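Local coordinates for Rev protein (Borrelia burgdorferi, PDB 5EQZ) that is plasmid-encoded and of unknown function, probably a membrane-tethered lipoprotein, folded as an elongated bundle of helices with no strands, at residues A[14-19]-A[43-48]; A[21-26]-A[62-67]; A[84-89]-A[103-108]; A[111-116]-A[127-132]. All coordinates share one frame; numbering follows the deposited sequence.

Contact 1 (A[14-19]-A[43-48])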
loop_
_atom_site.group_PDB
_atom_site.type_symbol
_atom_site.label_atom_id
_atom_site.label_comp_id
_atom_site.label_asym_id
_atom_site.label_seq_id
_atom_site.Cartn_x
_atom_site.Cartn_y
_atom_site.Cartn_z
ATOM N N LYS A 14 -24.759 -3.347 3.201
ATOM C CA LYS A 14 -23.910 -3.510 4.382
ATOM C C LYS A 14 -22.559 -4.111 4.016
ATOM O O LYS A 14 -21.522 -3.704 4.565
ATOM C CB LYS A 14 -24.620 -4.365 5.433
ATOM C CG LYS A 14 -25.821 -3.702 6.066
ATOM C CD LYS A 14 -26.367 -4.571 7.197
ATOM C CE LYS A 14 -27.631 -3.971 7.746
ATOM N NZ LYS A 14 -28.450 -4.942 8.506
ATOM N N GLU A 15 -22.549 -5.059 3.074
ATOM C CA GLU A 15 -21.287 -5.628 2.610
ATOM C C GLU A 15 -20.382 -4.547 2.048
ATOM O O GLU A 15 -19.195 -4.474 2.382
ATOM C CB GLU A 15 -21.535 -6.695 1.547
ATOM C CG GLU A 15 -22.285 -7.917 2.018
ATOM C CD GLU A 15 -22.371 -8.979 0.933
ATOM O OE1 GLU A 15 -23.170 -8.817 -0.019
ATOM O OE2 GLU A 15 -21.617 -9.969 1.023
ATOM N N ILE A 16 -20.934 -3.697 1.190
ATOM C CA ILE A 16 -20.156 -2.626 0.585
ATOM C C ILE A 16 -19.650 -1.671 1.656
ATOM O O ILE A 16 -18.469 -1.300 1.659
ATOM C CB ILE A 16 -20.987 -1.891 -0.482
ATOM C CG1 ILE A 16 -21.389 -2.852 -1.602
ATOM C CG2 ILE A 16 -20.213 -0.700 -1.051
ATOM C CD1 ILE A 16 -22.432 -2.272 -2.515
ATOM N N ASP A 17 -20.527 -1.278 2.591
ATOM C CA ASP A 17 -20.146 -0.324 3.635
ATOM C C ASP A 17 -18.962 -0.833 4.443
ATOM O O ASP A 17 -18.021 -0.085 4.722
ATOM C CB ASP A 17 -21.305 -0.073 4.600
ATOM C CG ASP A 17 -22.442 0.727 3.992
ATOM O OD1 ASP A 17 -22.306 1.313 2.895
ATOM O OD2 ASP A 17 -23.488 0.773 4.664
ATOM N N SER A 18 -19.033 -2.090 4.877
ATOM C CA SER A 18 -17.973 -2.656 5.711
ATOM C C SER A 18 -16.645 -2.652 4.968
ATOM O O SER A 18 -15.612 -2.262 5.523
ATOM C CB SER A 18 -18.351 -4.074 6.137
ATOM O OG SER A 18 -17.336 -4.655 6.941
ATOM N N LEU A 19 -16.654 -3.079 3.708
ATOM C CA LEU A 19 -15.428 -3.057 2.920
ATOM C C LEU A 19 -14.946 -1.628 2.695
ATOM O O LEU A 19 -13.732 -1.369 2.725
ATOM C CB LEU A 19 -15.658 -3.787 1.598
ATOM C CG LEU A 19 -14.456 -4.087 0.713
ATOM C CD1 LEU A 19 -13.327 -4.729 1.526
ATOM C CD2 LEU A 19 -14.893 -5.017 -0.430
ATOM N N ASN A 43 -13.380 -6.698 -6.338
ATOM C CA ASN A 43 -13.685 -7.313 -7.630
ATOM C C ASN A 43 -14.769 -8.373 -7.510
ATOM O O ASN A 43 -15.609 -8.523 -8.406
ATOM C CB ASN A 43 -12.422 -7.933 -8.236
ATOM C CG ASN A 43 -11.430 -6.898 -8.691
ATOM O OD1 ASN A 43 -11.800 -5.763 -8.990
ATOM N ND2 ASN A 43 -10.160 -7.292 -8.786
ATOM N N GLU A 44 -14.751 -9.147 -6.428
ATOM C CA GLU A 44 -15.759 -10.185 -6.276
ATOM C C GLU A 44 -17.142 -9.575 -6.046
ATOM O O GLU A 44 -18.141 -10.075 -6.583
ATOM C CB GLU A 44 -15.342 -11.128 -5.151
ATOM C CG GLU A 44 -16.435 -11.898 -4.452
ATOM C CD GLU A 44 -15.883 -12.714 -3.282
ATOM O OE1 GLU A 44 -15.454 -13.865 -3.502
ATOM O OE2 GLU A 44 -15.851 -12.192 -2.143
ATOM N N LEU A 45 -17.213 -8.465 -5.304
ATOM C CA LEU A 45 -18.489 -7.763 -5.126
ATOM C C LEU A 45 -19.001 -7.187 -6.437
ATOM O O LEU A 45 -20.189 -7.322 -6.763
ATOM C CB LEU A 45 -18.341 -6.647 -4.091
ATOM C CG LEU A 45 -18.623 -6.929 -2.624
ATOM C CD1 LEU A 45 -18.354 -5.655 -1.820
ATOM C CD2 LEU A 45 -20.056 -7.381 -2.426
ATOM N N LYS A 46 -18.130 -6.498 -7.180
ATOM C CA LYS A 46 -18.534 -5.941 -8.467
ATOM C C LYS A 46 -19.096 -7.026 -9.379
ATOM O O LYS A 46 -20.087 -6.800 -10.086
ATOM C CB LYS A 46 -17.350 -5.231 -9.138
ATOM N N GLU A 47 -18.496 -8.221 -9.353
ATOM C CA GLU A 47 -18.995 -9.325 -10.169
ATOM C C GLU A 47 -20.332 -9.835 -9.649
ATOM O O GLU A 47 -21.255 -10.087 -10.431
ATOM C CB GLU A 47 -17.970 -10.459 -10.206
ATOM C CG GLU A 47 -18.522 -11.790 -10.700
ATOM C CD GLU A 47 -18.913 -11.760 -12.172
ATOM O OE1 GLU A 47 -18.363 -10.914 -12.914
ATOM O OE2 GLU A 47 -19.763 -12.584 -12.585
ATOM N N ASN A 48 -20.465 -10.001 -8.334
ATOM C CA ASN A 48 -21.683 -10.615 -7.815
ATOM C C ASN A 48 -22.875 -9.663 -7.795
ATOM O O ASN A 48 -24.022 -10.129 -7.757
ATOM C CB ASN A 48 -21.438 -11.175 -6.416
ATOM C CG ASN A 48 -20.499 -12.371 -6.429
ATOM O OD1 ASN A 48 -20.357 -13.051 -7.447
ATOM N ND2 ASN A 48 -19.870 -12.647 -5.293
#

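Contact 2 (A[21-26]-A[62-67])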
loop_
_atom_site.group_PDB
_atom_site.type_symbol
_atom_site.label_atom_id
_atom_site.label_comp_id
_atom_site.label_asym_id
_atom_site.label_seq_id
_atom_site.Cartn_x
_atom_site.Cartn_y
_atom_site.Cartn_z
ATOM N N GLU A 21 -15.281 0.918 4.770
ATOM C CA GLU A 21 -14.638 1.407 5.990
ATOM C C GLU A 21 -13.224 0.845 6.127
ATOM O O GLU A 21 -12.306 1.560 6.550
ATOM C CB GLU A 21 -15.460 1.059 7.235
ATOM C CG GLU A 21 -16.894 1.669 7.289
ATOM C CD GLU A 21 -16.909 3.189 7.277
ATOM O OE1 GLU A 21 -15.844 3.831 7.424
ATOM O OE2 GLU A 21 -18.000 3.782 7.092
ATOM N N ASP A 22 -13.031 -0.420 5.744
ATOM C CA ASP A 22 -11.694 -1.016 5.765
ATOM C C ASP A 22 -10.780 -0.344 4.746
ATOM O O ASP A 22 -9.615 -0.056 5.050
ATOM C CB ASP A 22 -11.774 -2.521 5.491
ATOM C CG ASP A 22 -12.300 -3.319 6.670
ATOM O OD1 ASP A 22 -12.110 -2.909 7.828
ATOM O OD2 ASP A 22 -12.875 -4.398 6.426
ATOM N N VAL A 23 -11.289 -0.085 3.531
ATOM C CA VAL A 23 -10.496 0.566 2.488
ATOM C C VAL A 23 -10.096 1.972 2.915
ATOM O O VAL A 23 -8.955 2.406 2.692
ATOM C CB VAL A 23 -11.275 0.572 1.159
ATOM C CG1 VAL A 23 -10.685 1.575 0.153
ATOM C CG2 VAL A 23 -11.307 -0.827 0.574
ATOM N N LEU A 24 -11.005 2.694 3.571
ATOM C CA LEU A 24 -10.696 4.052 4.004
ATOM C C LEU A 24 -9.632 4.088 5.097
ATOM O O LEU A 24 -9.031 5.146 5.309
ATOM C CB LEU A 24 -11.968 4.753 4.496
ATOM C CG LEU A 24 -13.008 5.070 3.419
ATOM C CD1 LEU A 24 -14.246 5.691 4.065
ATOM C CD2 LEU A 24 -12.433 5.979 2.334
ATOM N N ALA A 25 -9.390 2.973 5.783
ATOM C CA ALA A 25 -8.352 2.882 6.816
ATOM C C ALA A 25 -6.985 2.489 6.268
ATOM O O ALA A 25 -6.007 2.469 7.041
ATOM C CB ALA A 25 -8.758 1.873 7.896
ATOM N N LEU A 26 -6.898 2.166 4.981
ATOM C CA LEU A 26 -5.609 1.923 4.345
ATOM C C LEU A 26 -4.730 3.162 4.477
ATOM O O LEU A 26 -5.197 4.299 4.328
ATOM C CB LEU A 26 -5.808 1.579 2.867
ATOM C CG LEU A 26 -6.338 0.187 2.520
ATOM C CD1 LEU A 26 -6.760 0.125 1.041
ATOM C CD2 LEU A 26 -5.332 -0.898 2.844
ATOM N N LEU A 62 -19.322 2.145 -6.942
ATOM C CA LEU A 62 -18.413 3.064 -7.623
ATOM C C LEU A 62 -17.570 3.845 -6.621
ATOM O O LEU A 62 -16.350 4.000 -6.800
ATOM C CB LEU A 62 -19.210 4.012 -8.520
ATOM C CG LEU A 62 -18.362 4.894 -9.437
ATOM C CD1 LEU A 62 -17.512 4.031 -10.362
ATOM C CD2 LEU A 62 -19.231 5.862 -10.236
ATOM N N ASN A 63 -18.197 4.344 -5.555
ATOM C CA ASN A 63 -17.424 5.024 -4.520
ATOM C C ASN A 63 -16.378 4.100 -3.913
ATOM O O ASN A 63 -15.248 4.523 -3.644
ATOM C CB ASN A 63 -18.366 5.575 -3.449
ATOM C CG ASN A 63 -19.238 6.699 -3.974
ATOM O OD1 ASN A 63 -18.920 7.324 -4.985
ATOM N ND2 ASN A 63 -20.341 6.975 -3.280
ATOM N N LEU A 64 -16.729 2.831 -3.690
ATOM C CA LEU A 64 -15.781 1.880 -3.120
ATOM C C LEU A 64 -14.573 1.674 -4.032
ATOM O O LEU A 64 -13.425 1.670 -3.567
ATOM C CB LEU A 64 -16.486 0.559 -2.836
ATOM C CG LEU A 64 -15.602 -0.622 -2.458
ATOM C CD1 LEU A 64 -14.856 -0.346 -1.156
ATOM C CD2 LEU A 64 -16.422 -1.925 -2.396
ATOM N N GLN A 65 -14.800 1.500 -5.335
ATOM C CA GLN A 65 -13.660 1.376 -6.242
ATOM C C GLN A 65 -12.846 2.665 -6.294
ATOM O O GLN A 65 -11.607 2.618 -6.264
ATOM C CB GLN A 65 -14.116 0.978 -7.645
ATOM C CG GLN A 65 -15.014 -0.252 -7.692
ATOM C CD GLN A 65 -15.869 -0.291 -8.954
ATOM O OE1 GLN A 65 -15.342 -0.343 -10.055
ATOM N NE2 GLN A 65 -17.183 -0.259 -8.797
ATOM N N ASN A 66 -13.512 3.825 -6.366
ATOM C CA ASN A 66 -12.776 5.087 -6.445
ATOM C C ASN A 66 -11.876 5.274 -5.228
ATOM O O ASN A 66 -10.705 5.668 -5.357
ATOM C CB ASN A 66 -13.734 6.267 -6.572
ATOM C CG ASN A 66 -14.417 6.323 -7.926
ATOM O OD1 ASN A 66 -13.967 5.710 -8.892
ATOM N ND2 ASN A 66 -15.506 7.080 -8.002
ATOM N N SER A 67 -12.408 5.003 -4.032
ATOM C CA SER A 67 -11.607 5.178 -2.817
ATOM C C SER A 67 -10.427 4.224 -2.795
ATOM O O SER A 67 -9.321 4.606 -2.387
ATOM C CB SER A 67 -12.472 4.970 -1.573
ATOM O OG SER A 67 -13.358 6.068 -1.398
#

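Contact 3 (A[84-89]-A[103-108])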
loop_
_atom_site.group_PDB
_atom_site.type_symbol
_atom_site.label_atom_id
_atom_site.label_comp_id
_atom_site.label_asym_id
_atom_site.label_seq_id
_atom_site.Cartn_x
_atom_site.Cartn_y
_atom_site.Cartn_z
ATOM N N ASN A 84 13.289 6.371 -4.173
ATOM C CA ASN A 84 14.133 7.409 -4.747
ATOM C C ASN A 84 15.015 8.048 -3.678
ATOM O O ASN A 84 16.238 8.167 -3.849
ATOM C CB ASN A 84 13.250 8.449 -5.430
ATOM C CG ASN A 84 14.053 9.530 -6.091
ATOM O OD1 ASN A 84 14.675 9.304 -7.130
ATOM N ND2 ASN A 84 14.058 10.716 -5.493
ATOM N N THR A 85 14.408 8.464 -2.564
ATOM C CA THR A 85 15.161 9.056 -1.461
ATOM C C THR A 85 16.278 8.141 -0.983
ATOM O O THR A 85 17.421 8.577 -0.830
ATOM C CB THR A 85 14.220 9.376 -0.301
ATOM O OG1 THR A 85 13.253 10.340 -0.738
ATOM C CG2 THR A 85 15.004 9.936 0.877
ATOM N N ILE A 86 15.963 6.869 -0.722
ATOM C CA ILE A 86 16.984 5.947 -0.216
ATOM C C ILE A 86 18.120 5.815 -1.215
ATOM O O ILE A 86 19.302 5.849 -0.846
ATOM C CB ILE A 86 16.358 4.577 0.105
ATOM C CG1 ILE A 86 15.428 4.675 1.321
ATOM C CG2 ILE A 86 17.428 3.517 0.292
ATOM C CD1 ILE A 86 14.601 3.417 1.556
ATOM N N GLU A 87 17.786 5.677 -2.501
ATOM C CA GLU A 87 18.828 5.554 -3.519
ATOM C C GLU A 87 19.735 6.771 -3.558
ATOM O O GLU A 87 20.943 6.639 -3.795
ATOM C CB GLU A 87 18.201 5.336 -4.894
ATOM C CG GLU A 87 17.626 3.957 -5.105
ATOM C CD GLU A 87 16.972 3.821 -6.456
ATOM O OE1 GLU A 87 16.588 4.861 -7.039
ATOM O OE2 GLU A 87 16.851 2.676 -6.937
ATOM N N ASN A 88 19.186 7.960 -3.325
ATOM C CA ASN A 88 19.946 9.194 -3.480
ATOM C C ASN A 88 20.713 9.617 -2.233
ATOM O O ASN A 88 21.421 10.628 -2.280
ATOM C CB ASN A 88 19.025 10.329 -3.911
ATOM C CG ASN A 88 18.540 10.169 -5.333
ATOM O OD1 ASN A 88 17.757 10.977 -5.821
ATOM N ND2 ASN A 88 19.014 9.138 -6.013
ATOM N N ILE A 89 20.589 8.896 -1.118
ATOM C CA ILE A 89 21.429 9.191 0.038
ATOM C C ILE A 89 22.886 8.943 -0.335
ATOM O O ILE A 89 23.225 7.921 -0.942
ATOM C CB ILE A 89 20.997 8.352 1.250
ATOM C CG1 ILE A 89 19.597 8.769 1.717
ATOM C CG2 ILE A 89 22.022 8.485 2.374
ATOM C CD1 ILE A 89 19.009 7.861 2.765
ATOM N N SER A 103 14.303 4.695 8.496
ATOM C CA SER A 103 13.040 5.385 8.748
ATOM C C SER A 103 12.232 5.563 7.466
ATOM O O SER A 103 10.995 5.492 7.497
ATOM C CB SER A 103 13.295 6.735 9.409
ATOM O OG SER A 103 13.805 7.660 8.472
ATOM N N GLU A 104 12.904 5.798 6.331
ATOM C CA GLU A 104 12.193 5.920 5.056
ATOM C C GLU A 104 11.508 4.612 4.691
ATOM O O GLU A 104 10.366 4.601 4.198
ATOM C CB GLU A 104 13.164 6.330 3.948
ATOM C CG GLU A 104 13.628 7.773 4.001
ATOM C CD GLU A 104 12.538 8.763 3.659
ATOM O OE1 GLU A 104 12.472 9.817 4.318
ATOM O OE2 GLU A 104 11.738 8.489 2.737
ATOM N N ALA A 105 12.195 3.494 4.905
ATOM C CA ALA A 105 11.569 2.204 4.661
ATOM C C ALA A 105 10.404 1.987 5.612
ATOM O O ALA A 105 9.328 1.537 5.193
ATOM C CB ALA A 105 12.601 1.083 4.797
ATOM N N LYS A 106 10.597 2.308 6.896
ATOM C CA LYS A 106 9.554 2.073 7.891
ATOM C C LYS A 106 8.289 2.850 7.551
ATOM O O LYS A 106 7.172 2.335 7.718
ATOM C CB LYS A 106 10.070 2.444 9.283
ATOM C CG LYS A 106 9.042 2.326 10.381
ATOM C CD LYS A 106 9.682 2.375 11.769
ATOM C CE LYS A 106 8.618 2.552 12.854
ATOM N NZ LYS A 106 9.190 3.043 14.143
ATOM N N LEU A 107 8.442 4.079 7.042
ATOM C CA LEU A 107 7.283 4.894 6.674
ATOM C C LEU A 107 6.414 4.247 5.597
ATOM O O LEU A 107 5.214 4.551 5.522
ATOM C CB LEU A 107 7.743 6.278 6.201
ATOM C CG LEU A 107 8.191 7.215 7.328
ATOM C CD1 LEU A 107 8.696 8.539 6.762
ATOM C CD2 LEU A 107 7.060 7.446 8.325
ATOM N N VAL A 108 6.968 3.387 4.753
ATOM C CA VAL A 108 6.157 2.728 3.731
ATOM C C VAL A 108 5.953 1.246 4.045
ATOM O O VAL A 108 5.693 0.448 3.140
ATOM C CB VAL A 108 6.719 2.944 2.315
ATOM C CG1 VAL A 108 6.585 4.420 1.924
ATOM C CG2 VAL A 108 8.184 2.480 2.189
#

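Contact 4 (A[111-116]-A[127-132])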
loop_
_atom_site.group_PDB
_atom_site.type_symbol
_atom_site.label_atom_id
_atom_site.label_comp_id
_atom_site.label_asym_id
_atom_site.label_seq_id
_atom_site.Cartn_x
_atom_site.Cartn_y
_atom_site.Cartn_z
ATOM N N THR A 111 10.418 -3.161 6.703
ATOM C CA THR A 111 11.315 -3.312 7.847
ATOM C C THR A 111 12.689 -3.749 7.356
ATOM O O THR A 111 12.836 -4.859 6.828
ATOM C CB THR A 111 10.766 -4.346 8.835
ATOM O OG1 THR A 111 9.648 -3.801 9.547
ATOM C CG2 THR A 111 11.840 -4.775 9.836
ATOM N N VAL A 112 13.691 -2.888 7.522
ATOM C CA VAL A 112 15.068 -3.294 7.259
ATOM C C VAL A 112 15.827 -3.253 8.580
ATOM O O VAL A 112 15.496 -2.443 9.462
ATOM C CB VAL A 112 15.739 -2.409 6.196
ATOM C CG1 VAL A 112 14.993 -2.493 4.876
ATOM C CG2 VAL A 112 15.833 -0.970 6.665
ATOM N N PRO A 113 16.816 -4.120 8.786
ATOM C CA PRO A 113 17.614 -4.022 10.004
ATOM C C PRO A 113 18.493 -2.787 9.947
ATOM O O PRO A 113 19.077 -2.471 8.907
ATOM C CB PRO A 113 18.446 -5.307 9.989
ATOM C CG PRO A 113 18.546 -5.660 8.548
ATOM C CD PRO A 113 17.205 -5.285 7.968
ATOM N N LEU A 114 18.560 -2.077 11.067
ATOM C CA LEU A 114 19.528 -0.996 11.237
ATOM C C LEU A 114 20.881 -1.639 11.525
ATOM O O LEU A 114 21.098 -2.187 12.604
ATOM C CB LEU A 114 19.095 -0.065 12.363
ATOM C CG LEU A 114 19.899 1.206 12.609
ATOM C CD1 LEU A 114 19.991 1.978 11.321
ATOM C CD2 LEU A 114 19.179 2.025 13.665
ATOM N N LEU A 115 21.781 -1.628 10.540
ATOM C CA LEU A 115 23.105 -2.233 10.724
ATOM C C LEU A 115 24.047 -1.161 11.258
ATOM O O LEU A 115 24.818 -0.534 10.524
ATOM C CB LEU A 115 23.612 -2.842 9.425
ATOM C CG LEU A 115 22.662 -3.835 8.756
ATOM C CD1 LEU A 115 23.219 -4.292 7.425
ATOM C CD2 LEU A 115 22.421 -5.004 9.687
ATOM N N GLY A 116 23.984 -0.967 12.579
ATOM C CA GLY A 116 24.637 0.146 13.239
ATOM C C GLY A 116 26.139 0.049 13.388
ATOM O O GLY A 116 26.777 1.073 13.661
ATOM N N SER A 127 20.723 0.074 2.078
ATOM C CA SER A 127 20.073 0.659 0.912
ATOM C C SER A 127 19.587 -0.428 -0.044
ATOM O O SER A 127 18.411 -0.447 -0.443
ATOM C CB SER A 127 21.042 1.605 0.211
ATOM O OG SER A 127 20.353 2.437 -0.697
ATOM N N LYS A 128 20.475 -1.365 -0.391
ATOM C CA LYS A 128 20.122 -2.428 -1.329
ATOM C C LYS A 128 18.951 -3.261 -0.815
ATOM O O LYS A 128 18.020 -3.568 -1.571
ATOM C CB LYS A 128 21.342 -3.318 -1.598
ATOM N N ASN A 129 18.976 -3.630 0.468
ATOM C CA ASN A 129 17.889 -4.417 1.035
ATOM C C ASN A 129 16.571 -3.652 0.950
ATOM O O ASN A 129 15.554 -4.192 0.500
ATOM C CB ASN A 129 18.223 -4.787 2.485
ATOM C CG ASN A 129 17.173 -5.690 3.125
ATOM O OD1 ASN A 129 16.301 -6.232 2.447
ATOM N ND2 ASN A 129 17.249 -5.841 4.438
ATOM N N ALA A 130 16.583 -2.378 1.357
ATOM C CA ALA A 130 15.363 -1.573 1.352
ATOM C C ALA A 130 14.787 -1.447 -0.053
ATOM O O ALA A 130 13.569 -1.585 -0.246
ATOM C CB ALA A 130 15.653 -0.190 1.942
ATOM N N VAL A 131 15.642 -1.204 -1.052
ATOM C CA VAL A 131 15.135 -1.027 -2.410
ATOM C C VAL A 131 14.595 -2.343 -2.957
ATOM O O VAL A 131 13.597 -2.362 -3.686
ATOM C CB VAL A 131 16.223 -0.430 -3.317
ATOM C CG1 VAL A 131 15.858 -0.612 -4.789
ATOM C CG2 VAL A 131 16.414 1.045 -3.000
ATOM N N GLU A 132 15.236 -3.467 -2.615
ATOM C CA GLU A 132 14.759 -4.757 -3.107
ATOM C C GLU A 132 13.386 -5.084 -2.529
ATOM O O GLU A 132 12.506 -5.584 -3.247
ATOM C CB GLU A 132 15.777 -5.860 -2.787
#

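Contact 1 (A[14-19]-A[43-48])
Glu-15 and Leu-19 both meet Leu-45, and a helical hydrogen bond joins them, Leu-19 N to Glu-15 O at 3.2 Å. It sets the two side chains one turn apart, and polar bonding plays no part across the contact itself. Leu-45 is the bridge between the helices. Its CD1 is shared by two neighbours, Leu-19 CD2 at 3.8 Å and Ile-16 CG1 at 4.1 Å. Leu-19 and Leu-45 lie alongside, pointing opposite ways, whereas Ile-16 meets the leucine at a slant. The first torsion of Leu-45 (-91°) is some 30° from a staggered value, probably an adjustment to this packing. The second methyl, CD2, has Glu-15 OE1 at 4.2 Å; the carboxylate end of the extended glutamate passes loosely by it, a marginal contact that suits a charged residue at an exposed edge. Ile-16 and Leu-19 are buried, a place their aliphatic side chains suit; Ile-16 also touches Leu-57 and Leu-61, and Leu-19 touches Leu-64, all of helix 55-88. The short axes run at 161° to each other and come within 11.4 Å, a wide spacing filled by leucine. Helices 10-24 and 32-48 thus form an antiparallel helical hairpin, its groove covered by a third helix in a three-helix bundle.

Contact 2 (A[21-26]-A[62-67])
Val-23 points between Leu-64 and Ser-67, one methyl for each. CG2 meets Leu-64 CD1 at 4.0 Å, the two side chains crossing at about a right angle, while CG1 rests on the backbone of Ser-67, 4.0 Å from its carbonyl C. This division follows from the valine's first torsion of 164°, which swings CG1 opposite the backbone N and leaves CG2 beside that N. Beside this pair, Leu-24 reaches over the serine with a single methyl: its CD2 lies 3.8 Å from Ser-67 OG and 4.0 Å from Ser-67 CB. A serine suits the spot because it is small. The CA atoms of Leu-24 and Ser-67 come within 7.0 Å, the nearest such pair between 21-26 and 62-67, and a hydroxymethyl group fits beneath the leucine methyl at this partly exposed margin.

Further out, Met-20 also touches Ser-67, and Leu-64 continues inward to Leu-19 and Ile-42. Phe-68 packs on both Val-23 and Leu-26, and Leu-26 in turn meets Phe-35 and Tyr-38, so aromatic rings close the core where the first helix gives way to loop. There Leu-26 N bonds to Val-23 O at 3.1 Å. Lys-71 NZ donates hydrogen bonds to the carbonyl oxygens of Leu-24 and Leu-26, and its positive charge probably complements the partial negative charge of a helix C-terminal end. Segments 21-26 and 62-67 run in the same general direction, as expected for the first and third helices of an up-down-up three-helix bundle.

Contact 3 (A[84-89]-A[103-108])
Glu-104 comes first on 103-108 to meet the other helix, and it touches with its carbon chain. Its CB lies 3.8 Å from Ile-86 CG1, the two side chains running past one another head to tail. Beyond CG the glutamate folds back (second torsion -70°). It crosses Thr-85 at about a right angle, side chain over side chain, and the bend sets CD 3.9 Å from Thr-85 CG2. Glutamate fits this half-covered edge: its CB packs on the isoleucine and its CG and CD on the threonine methyl, while OE1 forms a salt bridge with Lys-100 one turn earlier. The threonine likewise hydrogen-bonds through OG1 to Ala-81 O.

Ala-105 follows, buried and small. Ile-86 CD1 lies 4.1 Å from its N and 4.5 Å from its CB, so the isoleucine passes close to the backbone. Ile-86 also touches Ile-101 and, on helix 122-142, Ala-130 and Ile-134, making it a shared core residue.

At the end of the segment, Val-108 turns to Ala-78, Leu-79 and Ala-82 farther back on helix 55-88, and its carbonyl oxygen receives Lys-75 NZ. With short axes 10.2 Å apart and directed at 168°, helices 55-88 and 95-107 form an antiparallel helical hairpin, packed against helix 122-142 as a three-helix bundle.

Contact 4 (A[111-116]-A[127-132])
The loop joining helix 95-107 to helix 122-142 runs back along the side of the bundle, and here Val-112 and Pro-113 lie against Asn-129 and Ala-130 of the last helix. Val-112 makes the inward contact. Its CG1 sits 3.7 Å from Ala-130 CA and 3.8 Å from Ala-130 CB, a close approach to the helix backbone that the alanine's small side chain permits; the CA atoms of Val-112 and Ala-130 are only 6.2 Å apart. A first torsion of -61° places CG1 opposite the valine's carbonyl carbon, making it the methyl that reaches Ala-130. The alanine side chain also touches Ile-86 and Ile-101, so valine and alanine together continue the hydrophobic core outward.

Asn-129 covers the outer edge. Its CG lies opposite its backbone N (first torsion -176°), extending the amide toward the loop, where ND2 comes 3.6 Å from Pro-113 CD and 4.1 Å from Val-112 CG1. Proline, with no N-H to donate, suits an extended loop without strand partners, and its ring carbon CD offers the amide an apolar surface. OD1 of Asn-129 makes a weak hydrogen bond with Gln-133 NE2, which also hydrogen-bonds to Thr-111 O and so ties the loop backbone to the helix.

Farther along, Leu-115 centres an inverse gamma turn, closed by a weak bond from Gly-116 N to Leu-114 O at 3.1 Å. The chemistry implies a division of roles: between the two segments the contact is apolar packing of Val-112 with Asn-129 at its polar margin, while loop carbonyls are hydrogen-bonded to Gln-133 and Lys-98.

How the contacts relate
From the N terminus, helix 10-24 enters both of the first two contacts. Contact 1 closes the loop to helix 32-48; contact 2 starts inside that span but ends beyond it, on helix 55-88, so the two cross. They touch where Leu-64 CD2 lies 4.0 Å from Leu-19 CD2, uniting three helices at one end. Contacts 3 and 4 follow in series: contact 3 closes helix 95-107 back on helix 55-88, and contact 4 closes the following loop, 111-116, onto helix 122-142. These two meet through Ile-86 CD1 and Ala-130 CB, 3.8 Å apart. Helix 55-88 spans the molecule: contacts 2 and 3 both use it, their centres about 27 Å apart, on opposite sides of the chain's centre.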